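Local coordinates for protein 2-polyprenyl-6-methoxyphenol hydroxylase-like FAD-dependent oxidoreductase (Streptomyces sp. NRRL 11266, PDB 6UI5) that binds flavin-adenine dinucleotide and is probably an FAD-dependent oxidoreductase with a Rossmann-type FAD-binding domain and a thioredoxin-related C-terminal region, at residues A[405-410]-A[464-469]. Numbering follows the deposited sequence.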
loop_
_atom_site.group_PDB
_atom_site.type_symbol
_atom_site.label_atom_id
_atom_site.label_comp_id
_atom_site.label_asym_id
_atom_site.label_seq_id
_atom_site.Cartn_x
_atom_site.Cartn_y
_atom_site.Cartn_z
ATOM N N ARG A 405 -12.276 -6.517 -20.240
ATOM C CA ARG A 405 -11.218 -5.597 -20.652
ATOM C C ARG A 405 -11.095 -5.528 -22.155
ATOM O O ARG A 405 -11.450 -6.463 -22.873
ATOM C CB ARG A 405 -9.857 -5.983 -20.075
ATOM C CG ARG A 405 -9.980 -5.990 -18.592
ATOM C CD ARG A 405 -8.736 -5.854 -17.846
ATOM N NE ARG A 405 -8.744 -6.911 -16.841
ATOM C CZ ARG A 405 -7.901 -6.988 -15.827
ATOM N NH1 ARG A 405 -7.983 -8.005 -14.959
ATOM N NH2 ARG A 405 -6.992 -6.029 -15.658
ATOM N N ARG A 406 -10.601 -4.395 -22.622
ATOM C CA ARG A 406 -10.264 -4.275 -24.027
ATOM C C ARG A 406 -9.016 -5.106 -24.308
ATOM O O ARG A 406 -8.091 -5.173 -23.493
ATOM C CB ARG A 406 -10.054 -2.795 -24.411
ATOM C CG ARG A 406 -11.367 -1.931 -24.433
ATOM C CD ARG A 406 -11.051 -0.442 -24.590
ATOM N NE ARG A 406 -9.790 -0.222 -23.912
ATOM C CZ ARG A 406 -9.679 0.306 -22.713
ATOM N NH1 ARG A 406 -10.769 0.739 -22.084
ATOM N NH2 ARG A 406 -8.476 0.417 -22.158
ATOM N N LEU A 407 -8.994 -5.735 -25.473
ATOM C CA LEU A 407 -7.937 -6.655 -25.839
ATOM C C LEU A 407 -6.574 -5.960 -26.013
ATOM O O LEU A 407 -6.495 -4.738 -26.220
ATOM C CB LEU A 407 -8.320 -7.349 -27.135
ATOM C CG LEU A 407 -9.400 -8.399 -26.949
ATOM C CD1 LEU A 407 -9.857 -8.823 -28.330
ATOM C CD2 LEU A 407 -8.802 -9.598 -26.171
ATOM N N PRO A 408 -5.486 -6.738 -25.966
ATOM C CA PRO A 408 -4.148 -6.180 -26.223
ATOM C C PRO A 408 -3.907 -5.850 -27.691
ATOM O O PRO A 408 -4.608 -6.312 -28.601
ATOM C CB PRO A 408 -3.197 -7.293 -25.761
ATOM C CG PRO A 408 -4.039 -8.217 -24.916
ATOM C CD PRO A 408 -5.421 -8.128 -25.470
ATOM N N LYS A 409 -2.873 -5.035 -27.915
ATOM C CA LYS A 409 -2.610 -4.512 -29.252
ATOM C C LYS A 409 -2.021 -5.619 -30.114
ATOM O O LYS A 409 -0.802 -5.814 -30.151
ATOM C CB LYS A 409 -1.683 -3.288 -29.190
ATOM C CG LYS A 409 -1.220 -2.761 -30.546
ATOM C CD LYS A 409 -0.648 -1.352 -30.479
ATOM C CE LYS A 409 -1.740 -0.305 -30.646
ATOM N NZ LYS A 409 -1.331 0.790 -31.605
ATOM N N VAL A 410 -2.875 -6.376 -30.783
ATOM C CA VAL A 410 -2.405 -7.482 -31.605
ATOM C C VAL A 410 -2.931 -7.271 -33.006
ATOM O O VAL A 410 -4.000 -6.690 -33.212
ATOM C CB VAL A 410 -2.826 -8.886 -31.073
ATOM C CG1 VAL A 410 -2.060 -9.239 -29.800
ATOM C CG2 VAL A 410 -4.338 -8.978 -30.840
ATOM N N GLY A 464 -9.879 -18.868 -29.030
ATOM C CA GLY A 464 -10.286 -19.018 -30.415
ATOM C C GLY A 464 -11.445 -18.135 -30.814
ATOM O O GLY A 464 -11.563 -17.772 -31.991
ATOM N N THR A 465 -12.305 -17.767 -29.859
ATOM C CA THR A 465 -13.479 -16.938 -30.121
ATOM C C THR A 465 -13.620 -15.899 -29.009
ATOM O O THR A 465 -13.239 -16.147 -27.861
ATOM C CB THR A 465 -14.756 -17.816 -30.234
ATOM O OG1 THR A 465 -14.415 -19.105 -30.787
ATOM C CG2 THR A 465 -15.844 -17.153 -31.116
ATOM N N LEU A 466 -14.157 -14.725 -29.348
ATOM C CA LEU A 466 -14.362 -13.675 -28.344
ATOM C C LEU A 466 -15.521 -12.795 -28.780
ATOM O O LEU A 466 -15.772 -12.604 -29.981
ATOM C CB LEU A 466 -13.118 -12.788 -28.102
ATOM C CG LEU A 466 -11.736 -13.391 -27.730
ATOM C CD1 LEU A 466 -10.850 -13.610 -28.943
ATOM C CD2 LEU A 466 -10.966 -12.620 -26.688
ATOM N N LEU A 467 -16.235 -12.264 -27.798
ATOM C CA LEU A 467 -17.303 -11.310 -28.059
ATOM C C LEU A 467 -16.950 -9.971 -27.416
ATOM O O LEU A 467 -16.663 -9.913 -26.212
ATOM C CB LEU A 467 -18.633 -11.825 -27.534
ATOM C CG LEU A 467 -19.845 -10.907 -27.631
ATOM C CD1 LEU A 467 -20.425 -10.813 -29.074
ATOM C CD2 LEU A 467 -20.913 -11.366 -26.594
ATOM N N LEU A 468 -16.936 -8.907 -28.218
ATOM C CA LEU A 468 -16.601 -7.576 -27.710
ATOM C C LEU A 468 -17.855 -6.731 -27.673
ATOM O O LEU A 468 -18.606 -6.675 -28.658
ATOM C CB LEU A 468 -15.550 -6.886 -28.574
ATOM C CG LEU A 468 -14.318 -7.725 -28.890
ATOM C CD1 LEU A 468 -13.452 -6.997 -29.950
ATOM C CD2 LEU A 468 -13.516 -8.044 -27.625
ATOM N N ARG A 469 -18.098 -6.109 -26.532
ATOM C CA ARG A 469 -19.098 -5.056 -26.468
ATOM C C ARG A 469 -18.661 -3.813 -27.248
ATOM O O ARG A 469 -17.473 -3.625 -27.537
ATOM C CB ARG A 469 -19.386 -4.676 -25.022
ATOM C CG ARG A 469 -19.383 -5.859 -24.043
ATOM C CD ARG A 469 -19.948 -5.373 -22.734
ATOM N NE ARG A 469 -19.431 -4.029 -22.384
ATOM C CZ ARG A 469 -19.544 -3.458 -21.187
ATOM N NH1 ARG A 469 -20.187 -4.080 -20.178
ATOM N NH2 ARG A 469 -19.027 -2.250 -20.993
#
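Leu407 meets Leu466 and Leu468 with its two methyl branches, one for each partner, and so illustrates how a single leucine can join an irregular loop to the face of a sheet. Its CD2 reaches Leu466 CD2 at 3.8 Å, the two side chains extending toward each other tip to tip. The other branch, CD1, lies 3.8 Å from Leu468 CD2, and here the side chains cross at about a right angle. The same methyl, Leu468 CD2, is also 4.2 Å from Leu407 CG. In Leu407, CG stands beside the backbone N and opposite the carbonyl carbon (chi1 -74°), an arrangement that carries the fork across to the strand. Leu466 and Leu468 are two residues apart on strand 465-468 and present their side chains on the same face, whereas Leu467 between them packs on Ala490 and Leu491 of helix 484-495. Leu466 also keeps CG beside its backbone N, and with chi2 at 94°, away from the common leucine values, CD2 is the methyl that faces Leu407. The strand belongs to the mixed four-stranded sheet of a C-terminal region whose family is related to thioredoxin. Val421, in a loop, also packs on Leu407. Arg405 and Arg406, just before Leu407, turn to salt bridges with Glu377 and Glu52, respectively. With three buried leucines and no hydrogen bond between the segments, the contact rests on dispersion and the exclusion of water, with no directional bond across it to fix the loop against the strand.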